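Local atomic coordinates of beta-Ala-His dipeptidase (Homo sapiens, PDB entry 3DLJ), a protein that hydrolyses Xaa-His dipeptides, above all carnosine and anserine, as a secreted homodimeric metallopeptidase of the M20 family that binds two zinc ions per subunit. Residues S240-L254 with T339-F351. Sequence-based numbering, arbitrary orientation.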
# COMPACT_ATOMS: atom_id res chain seq x y z
N SER A 240 25.54 -31.11 -3.15
CA SER A 240 26.41 -30.39 -2.21
C SER A 240 27.51 -31.26 -1.62
O SER A 240 28.44 -30.75 -1.00
CB SER A 240 25.61 -29.68 -1.12
OG SER A 240 25.32 -30.56 -0.07
N GLY A 241 27.40 -32.57 -1.82
CA GLY A 241 28.45 -33.50 -1.43
C GLY A 241 29.40 -33.86 -2.55
O GLY A 241 30.62 -33.87 -2.36
N THR A 242 28.85 -34.17 -3.71
CA THR A 242 29.64 -34.54 -4.88
C THR A 242 30.53 -33.38 -5.29
O THR A 242 31.66 -33.60 -5.70
CB THR A 242 28.71 -34.98 -6.03
OG1 THR A 242 27.92 -36.08 -5.58
CG2 THR A 242 29.51 -35.43 -7.25
N PHE A 243 30.03 -32.15 -5.14
CA PHE A 243 30.82 -30.95 -5.45
C PHE A 243 31.18 -30.07 -4.24
O PHE A 243 31.66 -28.95 -4.40
CB PHE A 243 30.13 -30.11 -6.54
CG PHE A 243 30.05 -30.80 -7.88
CD1 PHE A 243 28.98 -31.63 -8.19
CD2 PHE A 243 31.06 -30.63 -8.82
CE1 PHE A 243 28.90 -32.28 -9.41
CE2 PHE A 243 30.99 -31.29 -10.06
CZ PHE A 243 29.89 -32.10 -10.36
N GLY A 244 30.96 -30.56 -3.02
CA GLY A 244 31.21 -29.75 -1.81
C GLY A 244 32.69 -29.62 -1.49
O GLY A 244 33.40 -30.61 -1.44
N GLY A 245 33.14 -28.37 -1.31
CA GLY A 245 34.53 -28.07 -0.94
C GLY A 245 35.38 -27.38 -1.98
O GLY A 245 36.47 -26.89 -1.65
N ILE A 246 34.92 -27.32 -3.24
CA ILE A 246 35.76 -26.88 -4.36
C ILE A 246 35.20 -25.69 -5.15
O ILE A 246 35.88 -25.16 -6.04
CB ILE A 246 36.14 -28.06 -5.32
CG1 ILE A 246 34.91 -28.60 -6.07
CG2 ILE A 246 36.85 -29.22 -4.54
CD1 ILE A 246 35.31 -29.60 -7.15
N LEU A 247 33.98 -25.27 -4.84
CA LEU A 247 33.38 -24.12 -5.52
C LEU A 247 33.35 -22.84 -4.71
O LEU A 247 33.27 -22.86 -3.48
CB LEU A 247 31.94 -24.43 -5.92
CG LEU A 247 31.67 -25.60 -6.83
CD1 LEU A 247 30.20 -25.94 -6.70
CD2 LEU A 247 32.09 -25.31 -8.30
N HIS A 248 33.41 -21.71 -5.42
CA HIS A 248 32.94 -20.45 -4.91
C HIS A 248 31.43 -20.53 -5.03
O HIS A 248 30.88 -20.43 -6.14
CB HIS A 248 33.41 -19.28 -5.77
CG HIS A 248 34.88 -19.00 -5.68
ND1 HIS A 248 35.75 -19.28 -6.71
CD2 HIS A 248 35.62 -18.41 -4.71
CE1 HIS A 248 36.97 -18.90 -6.36
NE2 HIS A 248 36.92 -18.37 -5.15
N GLU A 249 30.76 -20.76 -3.91
CA GLU A 249 29.33 -21.01 -3.94
C GLU A 249 28.53 -19.71 -4.00
O GLU A 249 28.70 -18.84 -3.13
CB GLU A 249 28.92 -21.86 -2.74
CG GLU A 249 29.63 -23.19 -2.68
CD GLU A 249 29.05 -24.11 -1.60
OE1 GLU A 249 29.64 -25.19 -1.38
OE2 GLU A 249 28.01 -23.77 -0.99
N PRO A 250 27.67 -19.56 -5.03
CA PRO A 250 26.78 -18.40 -5.13
C PRO A 250 26.12 -18.01 -3.80
O PRO A 250 26.10 -16.82 -3.48
CB PRO A 250 25.74 -18.86 -6.18
CG PRO A 250 26.57 -19.69 -7.10
CD PRO A 250 27.47 -20.48 -6.17
N MET A 251 25.58 -18.98 -3.05
CA MET A 251 24.96 -18.69 -1.73
C MET A 251 25.94 -18.08 -0.72
O MET A 251 25.55 -17.19 0.06
CB MET A 251 24.32 -19.92 -1.12
CG MET A 251 22.93 -20.22 -1.63
SD MET A 251 21.69 -18.97 -1.26
CE MET A 251 21.30 -19.29 0.48
N ALA A 252 27.18 -18.55 -0.71
CA ALA A 252 28.18 -18.00 0.21
C ALA A 252 28.48 -16.52 -0.11
O ALA A 252 28.56 -15.71 0.79
CB ALA A 252 29.47 -18.86 0.20
N ASP A 253 28.63 -16.19 -1.40
CA ASP A 253 28.81 -14.82 -1.89
C ASP A 253 27.58 -13.93 -1.56
O ASP A 253 27.72 -12.85 -1.01
CB ASP A 253 29.07 -14.81 -3.41
CG ASP A 253 30.45 -15.36 -3.80
OD1 ASP A 253 31.36 -15.41 -2.94
OD2 ASP A 253 30.64 -15.75 -5.00
N LEU A 254 26.38 -14.42 -1.87
CA LEU A 254 25.16 -13.65 -1.63
C LEU A 254 24.93 -13.35 -0.17
O LEU A 254 24.62 -12.20 0.19
CB LEU A 254 23.93 -14.33 -2.27
CG LEU A 254 22.56 -13.64 -2.11
CD1 LEU A 254 22.58 -12.20 -2.71
CD2 LEU A 254 21.42 -14.46 -2.70
N THR A 339 15.07 -30.90 3.83
CA THR A 339 16.51 -30.96 3.95
C THR A 339 17.21 -31.30 2.62
O THR A 339 17.92 -32.30 2.53
CB THR A 339 16.91 -32.08 4.97
OG1 THR A 339 16.18 -33.28 4.67
CG2 THR A 339 16.60 -31.67 6.37
N LYS A 340 17.02 -30.46 1.59
CA LYS A 340 17.66 -30.72 0.30
C LYS A 340 19.13 -30.40 0.38
O LYS A 340 19.49 -29.35 0.91
CB LYS A 340 16.99 -29.90 -0.80
CG LYS A 340 17.48 -30.16 -2.23
CD LYS A 340 16.52 -29.55 -3.25
CE LYS A 340 16.99 -29.81 -4.68
NZ LYS A 340 16.15 -29.01 -5.61
N THR A 341 19.96 -31.31 -0.12
CA THR A 341 21.41 -31.14 -0.19
C THR A 341 21.89 -30.63 -1.58
O THR A 341 22.29 -31.41 -2.48
CB THR A 341 22.16 -32.43 0.24
OG1 THR A 341 21.51 -33.58 -0.32
CG2 THR A 341 22.17 -32.58 1.74
N VAL A 342 21.84 -29.31 -1.73
CA VAL A 342 22.01 -28.64 -3.01
C VAL A 342 22.88 -27.39 -2.83
O VAL A 342 22.75 -26.67 -1.86
CB VAL A 342 20.61 -28.28 -3.66
CG1 VAL A 342 19.87 -27.18 -2.88
CG2 VAL A 342 20.75 -27.92 -5.15
N ILE A 343 23.81 -27.19 -3.76
CA ILE A 343 24.47 -25.90 -3.93
C ILE A 343 23.77 -25.20 -5.12
O ILE A 343 23.98 -25.59 -6.25
CB ILE A 343 25.97 -26.08 -4.29
CG1 ILE A 343 26.74 -26.73 -3.14
CG2 ILE A 343 26.61 -24.76 -4.73
CD1 ILE A 343 28.03 -27.38 -3.61
N PRO A 344 22.91 -24.19 -4.84
CA PRO A 344 22.26 -23.38 -5.89
C PRO A 344 23.28 -22.77 -6.86
O PRO A 344 24.29 -22.27 -6.42
CB PRO A 344 21.56 -22.27 -5.09
CG PRO A 344 21.33 -22.88 -3.75
CD PRO A 344 22.49 -23.78 -3.49
N GLY A 345 23.01 -22.84 -8.16
CA GLY A 345 23.92 -22.29 -9.16
C GLY A 345 23.73 -20.79 -9.37
O GLY A 345 24.67 -20.07 -9.67
N ARG A 346 22.51 -20.31 -9.20
CA ARG A 346 22.20 -18.92 -9.46
C ARG A 346 21.15 -18.47 -8.47
O ARG A 346 20.05 -19.04 -8.41
CB ARG A 346 21.63 -18.78 -10.89
CG ARG A 346 21.82 -17.42 -11.52
CD ARG A 346 21.19 -17.40 -12.93
NE ARG A 346 19.84 -16.87 -12.86
CZ ARG A 346 19.36 -15.93 -13.66
NH1 ARG A 346 18.11 -15.48 -13.50
NH2 ARG A 346 20.14 -15.44 -14.64
N VAL A 347 21.48 -17.43 -7.73
CA VAL A 347 20.62 -16.93 -6.67
C VAL A 347 20.48 -15.41 -6.76
O VAL A 347 21.39 -14.72 -7.24
CB VAL A 347 21.19 -17.33 -5.28
CG1 VAL A 347 21.05 -18.82 -5.06
CG2 VAL A 347 22.67 -16.92 -5.18
N ILE A 348 19.33 -14.89 -6.32
CA ILE A 348 19.04 -13.46 -6.34
C ILE A 348 18.56 -13.01 -4.95
O ILE A 348 17.50 -13.43 -4.48
CB ILE A 348 17.94 -13.07 -7.42
CG1 ILE A 348 18.18 -13.78 -8.77
CG2 ILE A 348 17.91 -11.53 -7.67
CD1 ILE A 348 17.20 -13.39 -9.85
N GLY A 349 19.36 -12.16 -4.31
CA GLY A 349 18.97 -11.57 -3.05
C GLY A 349 18.04 -10.39 -3.31
O GLY A 349 18.21 -9.68 -4.30
N LYS A 350 17.08 -10.17 -2.42
CA LYS A 350 16.14 -9.04 -2.52
C LYS A 350 16.13 -8.23 -1.25
O LYS A 350 16.02 -8.76 -0.14
CB LYS A 350 14.72 -9.54 -2.80
CG LYS A 350 14.60 -10.67 -3.82
CD LYS A 350 14.43 -10.21 -5.24
CE LYS A 350 14.47 -11.43 -6.17
NZ LYS A 350 13.10 -11.91 -6.52
N PHE A 351 16.24 -6.92 -1.42
CA PHE A 351 16.19 -6.01 -0.30
C PHE A 351 15.82 -4.62 -0.80
O PHE A 351 15.93 -4.33 -1.98
CB PHE A 351 17.54 -5.99 0.47
CG PHE A 351 18.68 -5.29 -0.27
CD1 PHE A 351 18.92 -3.93 -0.08
CD2 PHE A 351 19.50 -6.00 -1.14
CE1 PHE A 351 19.97 -3.29 -0.72
CE2 PHE A 351 20.55 -5.35 -1.80
CZ PHE A 351 20.79 -4.00 -1.59
O HOH W 1 25.32 -21.70 -3.80
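With CG1 of Ile343 beside its own backbone N (chi1 -65°) and the chain running on to CD1, the isoleucine reaches into the loop 240-249, where Glu249 crosses it at about a right angle. The carboxylate lies across the isoleucine branch, OE1 of Glu249 standing 3.5 Å from CD1 of Ile343, while CB of Ser240 meets CG1 of Ile343 at 3.7 Å and Leu247 adds its CD1. An alanine here, ending at CB, would probably open a gap against CG1 and CG2 of Ile343 and leave that branch freer to turn. Beyond the loop, helix 250-258 starts over strand 346-355, the local axes 8.4 Å apart and nearly parallel at 18°. The Pro250 ring sits against two carbonyls, its CG 3.2 Å from Gly345 O. Leu254, its CG anti to the backbone N (chi1 -180°), lays CD2 against Val347 CG2 at 3.7 Å and both methyls against Gly349, where a beta carbon would clash with CD1. SD of Met251 meets CG1 of Val347 at 3.9 Å. Away from the zinc site, in what is probably the lid (dimerisation) domain of M20 relatives, the contact joins the loop to short strand 342-343 and the helix start to strand 346-355. Apolar packing carries this joint: Glu249 gives Ile343 shape but no bond, Ser240 N bonds Thr341 O weakly, and a water links first-turn Met251 N to Pro344 O.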